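Local coordinates for protein mandelate racemase / muconate lactonizing enzyme (Burkholderia pseudomallei, PDB 2POD) that is of unknown function but belongs to the metal-dependent enolase superfamily and may have lyase activity, at residues B[31-36]-B[382-387]; B[11-14]-B[20-23]; B[7-12]-B[387-392]; B[356-359]-B[363-366]. All coordinates share one frame; numbering follows the deposited sequence.

Interaction 1 (B[31-36]-B[382-387])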
loop_
_atom_site.group_PDB
_atom_site.type_symbol
_atom_site.label_atom_id
_atom_site.label_comp_id
_atom_site.label_asym_id
_atom_site.label_seq_id
_atom_site.Cartn_x
_atom_site.Cartn_y
_atom_site.Cartn_z
ATOM N N THR B 31 5.978 52.320 1.122
ATOM C CA THR B 31 5.963 51.539 -0.107
ATOM C C THR B 31 6.755 50.243 0.040
ATOM O O THR B 31 7.841 50.229 0.643
ATOM C CB THR B 31 6.432 52.335 -1.365
ATOM O OG1 THR B 31 7.728 51.883 -1.781
ATOM C CG2 THR B 31 6.459 53.845 -1.118
ATOM N N GLY B 32 6.194 49.162 -0.504
ATOM C CA GLY B 32 6.833 47.848 -0.453
ATOM C C GLY B 32 7.354 47.425 -1.805
ATOM O O GLY B 32 6.765 47.749 -2.830
ATOM N N LEU B 33 8.458 46.694 -1.808
ATOM C CA LEU B 33 9.080 46.236 -3.051
ATOM C C LEU B 33 8.921 44.728 -3.242
ATOM O O LEU B 33 9.352 43.932 -2.404
ATOM C CB LEU B 33 10.562 46.586 -3.071
ATOM C CG LEU B 33 11.193 47.197 -4.322
ATOM C CD1 LEU B 33 12.698 47.028 -4.241
ATOM C CD2 LEU B 33 10.639 46.676 -5.665
ATOM N N GLY B 34 8.304 44.355 -4.359
ATOM C CA GLY B 34 8.260 42.970 -4.800
ATOM C C GLY B 34 9.017 42.730 -6.089
ATOM O O GLY B 34 9.399 43.673 -6.796
ATOM N N GLU B 35 9.228 41.454 -6.392
ATOM C CA GLU B 35 9.934 41.048 -7.601
ATOM C C GLU B 35 9.453 39.675 -8.053
ATOM O O GLU B 35 9.108 38.841 -7.219
ATOM C CB GLU B 35 11.429 40.986 -7.320
ATOM C CG GLU B 35 12.321 41.036 -8.530
ATOM C CD GLU B 35 13.770 40.882 -8.151
ATOM O OE1 GLU B 35 14.148 39.784 -7.710
ATOM O OE2 GLU B 35 14.530 41.861 -8.269
ATOM N N THR B 36 9.447 39.447 -9.366
ATOM C CA THR B 36 9.453 38.093 -9.924
ATOM C C THR B 36 10.178 37.996 -11.269
ATOM O O THR B 36 10.482 39.011 -11.891
ATOM C CB THR B 36 8.026 37.504 -10.040
ATOM O OG1 THR B 36 8.111 36.118 -10.396
ATOM C CG2 THR B 36 7.198 38.253 -11.071
ATOM N N LEU B 382 16.387 46.947 1.496
ATOM C CA LEU B 382 16.734 47.718 0.308
ATOM C C LEU B 382 15.497 48.363 -0.299
ATOM O O LEU B 382 14.369 47.936 -0.038
ATOM C CB LEU B 382 17.477 46.857 -0.736
ATOM C CG LEU B 382 16.840 45.605 -1.362
ATOM C CD1 LEU B 382 15.894 45.936 -2.496
ATOM C CD2 LEU B 382 17.912 44.669 -1.877
ATOM N N GLU B 383 15.732 49.398 -1.102
ATOM C CA GLU B 383 14.781 49.874 -2.100
ATOM C C GLU B 383 15.456 49.844 -3.468
ATOM O O GLU B 383 16.677 49.665 -3.565
ATOM C CB GLU B 383 14.358 51.309 -1.777
ATOM C CG GLU B 383 13.764 51.495 -0.392
ATOM C CD GLU B 383 13.781 52.937 0.055
ATOM O OE1 GLU B 383 12.699 53.562 0.066
ATOM O OE2 GLU B 383 14.873 53.444 0.396
ATOM N N LEU B 384 14.664 50.021 -4.523
ATOM C CA LEU B 384 15.200 50.452 -5.809
ATOM C C LEU B 384 15.861 51.821 -5.663
ATOM O O LEU B 384 15.351 52.692 -4.946
ATOM C CB LEU B 384 14.097 50.514 -6.871
ATOM C CG LEU B 384 13.473 49.194 -7.335
ATOM C CD1 LEU B 384 12.202 49.447 -8.115
ATOM C CD2 LEU B 384 14.447 48.369 -8.152
HETATM N N MSE B 385 17.007 51.980 -6.326
HETATM C CA MSE B 385 17.623 53.283 -6.598
HETATM C C MSE B 385 16.591 54.361 -6.952
HETATM O O MSE B 385 15.704 54.115 -7.772
HETATM C CB MSE B 385 18.632 53.139 -7.738
HETATM C CG MSE B 385 19.969 53.785 -7.470
HETATM SE SE MSE B 385 20.778 53.217 -5.794
HETATM C CE MSE B 385 22.371 52.327 -6.496
ATOM N N PRO B 386 16.683 55.545 -6.310
ATOM C CA PRO B 386 15.680 56.600 -6.485
ATOM C C PRO B 386 15.666 57.232 -7.883
ATOM O O PRO B 386 14.693 57.900 -8.241
ATOM C CB PRO B 386 16.078 57.645 -5.435
ATOM C CG PRO B 386 17.014 56.937 -4.500
ATOM C CD PRO B 386 17.729 55.956 -5.358
ATOM N N ASP B 387 16.729 57.013 -8.656
ATOM C CA ASP B 387 16.812 57.489 -10.036
ATOM C C ASP B 387 16.756 56.358 -11.081
ATOM O O ASP B 387 17.354 56.463 -12.160
ATOM C CB ASP B 387 18.062 58.363 -10.222
ATOM C CG ASP B 387 19.371 57.611 -9.953
ATOM O OD1 ASP B 387 20.427 58.079 -10.433
ATOM O OD2 ASP B 387 19.356 56.563 -9.266
#
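The flat group here is the peptide linking Glu383 to Leu384, and the methyl CD1 of Leu33 rests above its plane, nearer the nitrogen than the carbonyl end: CD1 is 3.6 Å from Leu384 N and 4.0 Å from Glu383 C. The side chains of Leu384, which ends this peptide, and Leu382, just before it in the chain, both cross that of Leu33 at about a right angle. Leu33 CD1 meets Leu382 CD1 at 3.8 Å and Leu384 CG at 3.9 Å, while the other branch, Leu33 CD2, lies 4.0 Å from Leu384 CD1. Leu33 thus reaches from strand 31-37, an outermost strand of the antiparallel sheet of the N-terminal capping domain, to the C-terminal stretch that comes back from the barrel domain to that sheet. In Leu382, CG sits between the backbone N and the carbonyl carbon (chi1 60°), which brings CD1 round to Leu33 although its CB does not head that way. Helix 327-339 backs the same cluster, with Val328 touching both Leu33 and Leu382. Trp21, on the neighbouring strand, packs on Leu384, and Glu383 N hydrogen-bonds Thr362 OG1.

Interaction 2 (B[11-14]-B[20-23])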
loop_
_atom_site.group_PDB
_atom_site.type_symbol
_atom_site.label_atom_id
_atom_site.label_comp_id
_atom_site.label_asym_id
_atom_site.label_seq_id
_atom_site.Cartn_x
_atom_site.Cartn_y
_atom_site.Cartn_z
ATOM N N LEU B 11 7.131 47.593 -12.870
ATOM C CA LEU B 11 8.274 48.142 -13.572
ATOM C C LEU B 11 8.907 47.037 -14.403
ATOM O O LEU B 11 9.346 46.019 -13.856
ATOM C CB LEU B 11 9.316 48.679 -12.576
ATOM C CG LEU B 11 9.077 49.657 -11.411
ATOM C CD1 LEU B 11 10.377 50.394 -11.169
ATOM C CD2 LEU B 11 7.955 50.666 -11.620
ATOM N N ARG B 12 8.959 47.239 -15.717
ATOM C CA ARG B 12 9.605 46.292 -16.623
ATOM C C ARG B 12 10.818 46.903 -17.333
ATOM O O ARG B 12 10.664 47.628 -18.319
ATOM C CB ARG B 12 8.611 45.781 -17.664
ATOM C CG ARG B 12 7.590 44.786 -17.147
ATOM C CD ARG B 12 6.926 44.019 -18.291
ATOM N NE ARG B 12 6.027 44.863 -19.078
ATOM C CZ ARG B 12 6.308 45.352 -20.284
ATOM N NH1 ARG B 12 5.423 46.111 -20.913
ATOM N NH2 ARG B 12 7.469 45.084 -20.864
ATOM N N PRO B 13 12.033 46.601 -16.848
ATOM C CA PRO B 13 13.216 47.136 -17.527
ATOM C C PRO B 13 13.567 46.325 -18.769
ATOM O O PRO B 13 13.713 45.107 -18.680
ATOM C CB PRO B 13 14.318 47.022 -16.468
ATOM C CG PRO B 13 13.840 45.986 -15.482
ATOM C CD PRO B 13 12.372 45.756 -15.685
ATOM N N GLU B 14 13.693 46.981 -19.922
ATOM C CA GLU B 14 13.959 46.241 -21.164
ATOM C C GLU B 14 15.374 45.694 -21.327
ATOM O O GLU B 14 15.612 44.827 -22.173
ATOM C CB GLU B 14 13.484 46.973 -22.424
ATOM C CG GLU B 14 13.629 48.474 -22.419
ATOM C CD GLU B 14 13.266 49.083 -23.762
ATOM O OE1 GLU B 14 12.066 49.075 -24.125
ATOM O OE2 GLU B 14 14.189 49.562 -24.455
ATOM N N LEU B 20 10.616 41.487 -13.343
ATOM C CA LEU B 20 9.509 42.359 -13.001
ATOM C C LEU B 20 9.640 42.850 -11.567
ATOM O O LEU B 20 9.762 42.047 -10.649
ATOM C CB LEU B 20 8.170 41.656 -13.233
ATOM C CG LEU B 20 6.882 42.370 -12.815
ATOM C CD1 LEU B 20 6.609 43.563 -13.715
ATOM C CD2 LEU B 20 5.704 41.407 -12.856
ATOM N N TRP B 21 9.628 44.169 -11.387
ATOM C CA TRP B 21 9.431 44.761 -10.071
ATOM C C TRP B 21 7.999 45.193 -9.859
ATOM O O TRP B 21 7.308 45.547 -10.808
ATOM C CB TRP B 21 10.372 45.935 -9.851
ATOM C CG TRP B 21 11.787 45.519 -9.732
ATOM C CD1 TRP B 21 12.298 44.600 -8.869
ATOM C CD2 TRP B 21 12.885 46.007 -10.503
ATOM N NE1 TRP B 21 13.655 44.481 -9.052
ATOM C CE2 TRP B 21 14.042 45.335 -10.051
ATOM C CE3 TRP B 21 13.007 46.948 -11.532
ATOM C CZ2 TRP B 21 15.312 45.583 -10.586
ATOM C CZ3 TRP B 21 14.270 47.190 -12.070
ATOM C CH2 TRP B 21 15.404 46.503 -11.599
ATOM N N VAL B 22 7.549 45.115 -8.608
ATOM C CA VAL B 22 6.235 45.616 -8.208
ATOM C C VAL B 22 6.395 46.506 -6.979
ATOM O O VAL B 22 7.149 46.175 -6.062
ATOM C CB VAL B 22 5.227 44.471 -7.886
ATOM C CG1 VAL B 22 3.820 45.032 -7.710
ATOM C CG2 VAL B 22 5.215 43.440 -8.985
ATOM N N LEU B 23 5.693 47.638 -6.981
ATOM C CA LEU B 23 5.693 48.577 -5.866
ATOM C C LEU B 23 4.278 48.762 -5.357
ATOM O O LEU B 23 3.375 49.059 -6.137
ATOM C CB LEU B 23 6.257 49.932 -6.301
ATOM C CG LEU B 23 7.760 50.040 -6.561
ATOM C CD1 LEU B 23 8.062 51.322 -7.315
ATOM C CD2 LEU B 23 8.552 49.993 -5.269
#
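In the beta hairpin of strands 5-13 and 19-26, which opens the N-terminal capping domain, Leu11 and Trp21 form an antiparallel hydrogen-bonded pair. Leu11 N bonds Trp21 O at 2.9 Å and Trp21 N bonds Leu11 O at 3.1 Å, both nearly straight. The side chains of this pair leave on the same face of the sheet and meet at their roots, Leu11 CB and Trp21 CB being 4.0 Å apart, with Leu11 CB near the plane of the indole at its edge. In Trp21, CG is opposite the carbonyl carbon and next to the backbone N (chi1 -69°), and the benzo end of the ring reaches Pro13. There Pro13 CG comes within 3.6 Å of Trp21 CZ3, the two side chains crossing at about a right angle. The indole nitrogen faces the other way and hydrogen-bonds Glu35 on the next strand, which helps to fix how the ring is turned.

Helix 40-55 packs on Arg12 and Leu20. Leu20 CD1 touches Arg12 CG at 3.8 Å and Leu11 O at 3.7 Å, crossing Arg12 at a slant; the Arg12 chain bends at chi3 and its NE goes on to a salt bridge with Glu44. Both strands lie inside the four-stranded antiparallel sheet (order 31-37, 19-26, 5-13, 394-400), and with a short connecting loop and helices on one side they make the opening hairpin of the enolase-superfamily capping domain; in relatives the loop joining these two strands helps close the active site.

Interaction 3 (B[7-12]-B[387-392])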
loop_
_atom_site.group_PDB
_atom_site.type_symbol
_atom_site.label_atom_id
_atom_site.label_comp_id
_atom_site.label_asym_id
_atom_site.label_seq_id
_atom_site.Cartn_x
_atom_site.Cartn_y
_atom_site.Cartn_z
ATOM N N GLU B 7 -2.139 52.300 -4.337
ATOM C CA GLU B 7 -1.516 52.286 -5.661
ATOM C C GLU B 7 -0.553 51.100 -5.814
ATOM O O GLU B 7 0.226 50.799 -4.909
ATOM C CB GLU B 7 -0.770 53.603 -5.892
ATOM C CG GLU B 7 -0.569 53.991 -7.346
ATOM C CD GLU B 7 0.075 55.360 -7.487
ATOM O OE1 GLU B 7 1.302 55.419 -7.724
ATOM O OE2 GLU B 7 -0.642 56.374 -7.344
ATOM N N ILE B 8 -0.620 50.433 -6.962
ATOM C CA ILE B 8 0.308 49.354 -7.301
ATOM C C ILE B 8 1.009 49.654 -8.629
ATOM O O ILE B 8 0.358 49.944 -9.627
ATOM C CB ILE B 8 -0.403 47.947 -7.305
ATOM C CG1 ILE B 8 -0.701 47.499 -5.864
ATOM C CG2 ILE B 8 0.451 46.889 -8.003
ATOM C CD1 ILE B 8 -1.805 46.479 -5.726
ATOM N N GLU B 9 2.338 49.594 -8.626
ATOM C CA GLU B 9 3.141 49.950 -9.795
ATOM C C GLU B 9 3.944 48.748 -10.256
ATOM O O GLU B 9 4.626 48.130 -9.451
ATOM C CB GLU B 9 4.131 51.060 -9.432
ATOM C CG GLU B 9 3.596 52.461 -9.548
ATOM C CD GLU B 9 4.706 53.500 -9.566
ATOM O OE1 GLU B 9 4.953 54.083 -10.644
ATOM O OE2 GLU B 9 5.335 53.726 -8.505
ATOM N N THR B 10 3.898 48.437 -11.548
ATOM C CA THR B 10 4.837 47.466 -12.119
ATOM C C THR B 10 5.918 48.129 -12.964
ATOM O O THR B 10 5.662 49.103 -13.672
ATOM C CB THR B 10 4.131 46.376 -12.945
ATOM O OG1 THR B 10 3.365 46.989 -13.989
ATOM C CG2 THR B 10 3.214 45.534 -12.055
ATOM N N LEU B 11 7.131 47.593 -12.870
ATOM C CA LEU B 11 8.274 48.142 -13.572
ATOM C C LEU B 11 8.907 47.037 -14.403
ATOM O O LEU B 11 9.346 46.019 -13.856
ATOM C CB LEU B 11 9.316 48.679 -12.576
ATOM C CG LEU B 11 9.077 49.657 -11.411
ATOM C CD1 LEU B 11 10.377 50.394 -11.169
ATOM C CD2 LEU B 11 7.955 50.666 -11.620
ATOM N N ARG B 12 8.959 47.239 -15.717
ATOM C CA ARG B 12 9.605 46.292 -16.623
ATOM C C ARG B 12 10.818 46.903 -17.333
ATOM O O ARG B 12 10.664 47.628 -18.319
ATOM C CB ARG B 12 8.611 45.781 -17.664
ATOM C CG ARG B 12 7.590 44.786 -17.147
ATOM C CD ARG B 12 6.926 44.019 -18.291
ATOM N NE ARG B 12 6.027 44.863 -19.078
ATOM C CZ ARG B 12 6.308 45.352 -20.284
ATOM N NH1 ARG B 12 5.423 46.111 -20.913
ATOM N NH2 ARG B 12 7.469 45.084 -20.864
ATOM N N ASP B 387 16.729 57.013 -8.656
ATOM C CA ASP B 387 16.812 57.489 -10.036
ATOM C C ASP B 387 16.756 56.358 -11.081
ATOM O O ASP B 387 17.354 56.463 -12.160
ATOM C CB ASP B 387 18.062 58.363 -10.222
ATOM C CG ASP B 387 19.371 57.611 -9.953
ATOM O OD1 ASP B 387 20.427 58.079 -10.433
ATOM O OD2 ASP B 387 19.356 56.563 -9.266
ATOM N N ILE B 388 16.021 55.290 -10.759
ATOM C CA ILE B 388 16.059 54.034 -11.523
ATOM C C ILE B 388 15.500 54.165 -12.946
ATOM O O ILE B 388 16.005 53.533 -13.879
ATOM C CB ILE B 388 15.416 52.834 -10.731
ATOM C CG1 ILE B 388 15.860 51.476 -11.286
ATOM C CG2 ILE B 388 13.890 52.952 -10.622
ATOM C CD1 ILE B 388 17.323 51.177 -11.085
ATOM N N ARG B 389 14.496 55.027 -13.105
ATOM C CA ARG B 389 13.853 55.277 -14.397
ATOM C C ARG B 389 14.757 56.031 -15.383
ATOM O O ARG B 389 14.442 56.120 -16.570
ATOM C CB ARG B 389 12.534 56.035 -14.200
ATOM C CG ARG B 389 11.489 55.282 -13.382
ATOM C CD ARG B 389 10.271 56.157 -13.112
ATOM N NE ARG B 389 9.080 55.385 -12.753
ATOM C CZ ARG B 389 8.764 54.998 -11.515
ATOM N NH1 ARG B 389 7.655 54.305 -11.308
ATOM N NH2 ARG B 389 9.549 55.292 -10.483
ATOM N N GLU B 390 15.877 56.555 -14.883
ATOM C CA GLU B 390 16.822 57.340 -15.681
ATOM C C GLU B 390 17.992 56.500 -16.192
ATOM O O GLU B 390 18.364 56.605 -17.361
ATOM C CB GLU B 390 17.337 58.546 -14.884
ATOM C CG GLU B 390 16.418 59.767 -14.916
ATOM C CD GLU B 390 15.110 59.554 -14.162
ATOM O OE1 GLU B 390 15.142 59.443 -12.917
ATOM O OE2 GLU B 390 14.050 59.491 -14.822
ATOM N N ARG B 391 18.561 55.670 -15.316
ATOM C CA ARG B 391 19.634 54.738 -15.690
ATOM C C ARG B 391 19.134 53.635 -16.624
ATOM O O ARG B 391 19.864 53.173 -17.508
ATOM C CB ARG B 391 20.268 54.101 -14.447
ATOM C CG ARG B 391 20.421 55.027 -13.256
ATOM C CD ARG B 391 20.249 54.269 -11.952
ATOM N NE ARG B 391 21.517 53.738 -11.457
ATOM C CZ ARG B 391 22.255 54.304 -10.504
ATOM N NH1 ARG B 391 23.393 53.738 -10.128
ATOM N NH2 ARG B 391 21.862 55.430 -9.925
ATOM N N LEU B 392 17.885 53.222 -16.420
ATOM C CA LEU B 392 17.304 52.090 -17.132
ATOM C C LEU B 392 16.065 52.535 -17.892
ATOM O O LEU B 392 15.300 53.374 -17.411
ATOM C CB LEU B 392 16.926 50.989 -16.136
ATOM C CG LEU B 392 17.872 49.817 -15.860
ATOM C CD1 LEU B 392 19.253 50.236 -15.344
ATOM C CD2 LEU B 392 17.212 48.852 -14.895
#
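Strand 7-12 and the short helix 388-391 stand well apart, their nearest CA atoms, those of Leu11 and Arg389, being 9.1 Å from each other, so that side chains alone bridge the space. The strand belongs to the antiparallel sheet of the enolase-type N-terminal capping domain; the helix comes just ahead of strand 394-400, which pairs with strand 5-13 and is an outermost strand of that sheet within the chain. Arg389 stretches out with its chain extended from CG to NE and forms a salt bridge with Glu9, NH1 to OE1, at 2.8 Å. The two side chains cross at about a right angle, yet the carboxylate and guanidinium planes are only 13° apart, and OE1 lies near the guanidinium plane at its edge. The grip is one-sided, since Glu9 OE2 is 3.7 Å from the same NH1 and hydrogen-bonds His25 NE2 instead; the carboxylate therefore has a partner at each oxygen. Leu11 CD2 comes to 3.7 Å from the same Arg389 NH1, and Leu11 CD1 touches Ile388 CG2 loosely at 4.4 Å. Within the helical turn Arg391 turns back to Asp387, the residue just before the helix, whose carboxylate sits at the edge of its guanidinium. Arg391 NH2 forms a salt bridge with Asp387 OD2 at 2.8 Å through a bent bond (136° at the hydrogen), meeting that oxygen on its syn side, 17° out of the carboxylate plane.

Interaction 4 (B[356-359]-B[363-366])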
loop_
_atom_site.group_PDB
_atom_site.type_symbol
_atom_site.label_atom_id
_atom_site.label_comp_id
_atom_site.label_asym_id
_atom_site.label_seq_id
_atom_site.Cartn_x
_atom_site.Cartn_y
_atom_site.Cartn_z
ATOM N N TRP B 356 25.659 43.000 -12.263
ATOM C CA TRP B 356 24.550 43.859 -12.680
ATOM C C TRP B 356 23.519 44.240 -11.613
ATOM O O TRP B 356 22.640 45.066 -11.879
ATOM C CB TRP B 356 23.858 43.297 -13.928
ATOM C CG TRP B 356 23.141 41.973 -13.743
ATOM C CD1 TRP B 356 23.668 40.725 -13.928
ATOM C CD2 TRP B 356 21.767 41.775 -13.372
ATOM N NE1 TRP B 356 22.713 39.766 -13.683
ATOM C CE2 TRP B 356 21.539 40.382 -13.341
ATOM C CE3 TRP B 356 20.710 42.639 -13.051
ATOM C CZ2 TRP B 356 20.296 39.830 -13.007
ATOM C CZ3 TRP B 356 19.470 42.088 -12.723
ATOM C CH2 TRP B 356 19.279 40.699 -12.700
ATOM N N TYR B 357 23.627 43.650 -10.421
ATOM C CA TYR B 357 22.756 43.994 -9.284
ATOM C C TYR B 357 23.080 45.390 -8.746
ATOM O O TYR B 357 22.190 46.097 -8.256
ATOM C CB TYR B 357 22.934 42.998 -8.127
ATOM C CG TYR B 357 22.250 41.643 -8.236
ATOM C CD1 TYR B 357 22.306 40.746 -7.169
ATOM C CD2 TYR B 357 21.557 41.255 -9.381
ATOM C CE1 TYR B 357 21.705 39.500 -7.235
ATOM C CE2 TYR B 357 20.942 40.008 -9.455
ATOM C CZ TYR B 357 21.022 39.134 -8.375
ATOM O OH TYR B 357 20.427 37.891 -8.430
ATOM N N ARG B 358 24.357 45.771 -8.846
ATOM C CA ARG B 358 24.952 46.837 -8.029
ATOM C C ARG B 358 24.360 48.219 -8.307
ATOM O O ARG B 358 24.291 49.063 -7.410
ATOM C CB ARG B 358 26.470 46.878 -8.222
ATOM C CG ARG B 358 27.212 45.659 -7.693
ATOM C CD ARG B 358 28.453 46.064 -6.907
ATOM N NE ARG B 358 28.720 45.145 -5.800
ATOM C CZ ARG B 358 28.176 45.234 -4.585
ATOM N NH1 ARG B 358 27.323 46.208 -4.289
ATOM N NH2 ARG B 358 28.491 44.338 -3.659
ATOM N N ASP B 359 23.922 48.430 -9.545
ATOM C CA ASP B 359 23.430 49.729 -10.003
ATOM C C ASP B 359 21.981 49.965 -9.603
ATOM O O ASP B 359 21.522 51.111 -9.555
ATOM C CB ASP B 359 23.567 49.842 -11.524
ATOM C CG ASP B 359 24.812 49.147 -12.048
ATOM O OD1 ASP B 359 24.723 47.941 -12.376
ATOM O OD2 ASP B 359 25.877 49.802 -12.114
ATOM N N ALA B 363 21.034 48.744 -1.486
ATOM C CA ALA B 363 21.862 47.847 -0.676
ATOM C C ALA B 363 21.760 46.424 -1.217
ATOM O O ALA B 363 20.781 46.073 -1.866
ATOM C CB ALA B 363 21.421 47.896 0.794
ATOM N N LEU B 364 22.770 45.608 -0.947
ATOM C CA LEU B 364 22.773 44.217 -1.385
ATOM C C LEU B 364 23.131 43.294 -0.225
ATOM O O LEU B 364 23.850 43.710 0.687
ATOM C CB LEU B 364 23.769 44.013 -2.532
ATOM C CG LEU B 364 23.352 44.290 -3.982
ATOM C CD1 LEU B 364 24.522 43.965 -4.891
ATOM C CD2 LEU B 364 22.122 43.494 -4.413
ATOM N N PRO B 365 22.622 42.042 -0.248
ATOM C CA PRO B 365 23.175 40.955 0.558
ATOM C C PRO B 365 24.682 40.805 0.406
ATOM O O PRO B 365 25.203 40.815 -0.715
ATOM C CB PRO B 365 22.458 39.720 0.012
ATOM C CG PRO B 365 21.157 40.238 -0.447
ATOM C CD PRO B 365 21.455 41.587 -1.028
ATOM N N THR B 366 25.366 40.683 1.538
ATOM C CA THR B 366 26.822 40.710 1.576
ATOM C C THR B 366 27.361 39.285 1.565
ATOM O O THR B 366 27.026 38.483 2.439
ATOM C CB THR B 366 27.327 41.434 2.846
ATOM O OG1 THR B 366 26.597 42.657 3.026
ATOM C CG2 THR B 366 28.825 41.725 2.748
#
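The hydroxyl of Tyr357 is gripped by two groups beyond this contact, the backbone O of Thr325 and the carboxylate OD2 of Asp323, while the root of the same side chain packs on Leu364. These bonds at its outer end probably limit how the ring can move, and Leu364 closes on it from across a short loop. Leu364 CD1 lies 3.7 Å from Tyr357 CB and Leu364 CD2 3.8 Å from the same atom; CD2 is also 3.9 Å from Tyr357 CD1, approaching the ring obliquely. The two side chains cross at about a right angle.

Both segments lie in the loop that follows helix 350-356, after the last parallel strand of the enolase-type barrel, 346-348, and leads to the short strand 366-368. The side chain of Tyr357 is about 13 Å from a bound sodium ion, too far to be a ligand of it.

On the solvent side Arg358 bends back over Leu364. Its CB starts out away from Leu364, but turns at chi2 (-135°) and chi3 (146°) bring the guanidinium round, so that one face of that group lies on Leu364 CD1: the methyl is 3.6 Å from NH1 and displaced toward the rim of the plane. Leu364 CD1 is thus held between the arginine and Tyr357 CB. Tyr357 CD2 is 3.8 Å above one face of the Trp356 indole, offset toward its rim, and Trp356 in turn stacks with Phe16 from the capping-domain hairpin loop.

Interactions 1, 2 and 3 gather around one antiparallel sheet of the capping domain, with centres 6 to 9 Å apart. Strand 5-13 serves interactions 2 and 3, strand 19-26 joins it in interaction 2, and strand 31-37 carries interaction 1. Along the chain, the three strands come first and the barrel follows; segments 356-359 and 363-366 of interaction 4 come next, then 382-387 and 387-392, which share Asp387. The chain's end thus returns to its beginning, tying barrel and capping domain together. Interaction 4 has its centre about 12 Å from that of interaction 1 and touches it where Leu382 CD2 meets Ala363 O; interaction 2 stays about 6 Å from interaction 4 at the nearest atoms, without touching.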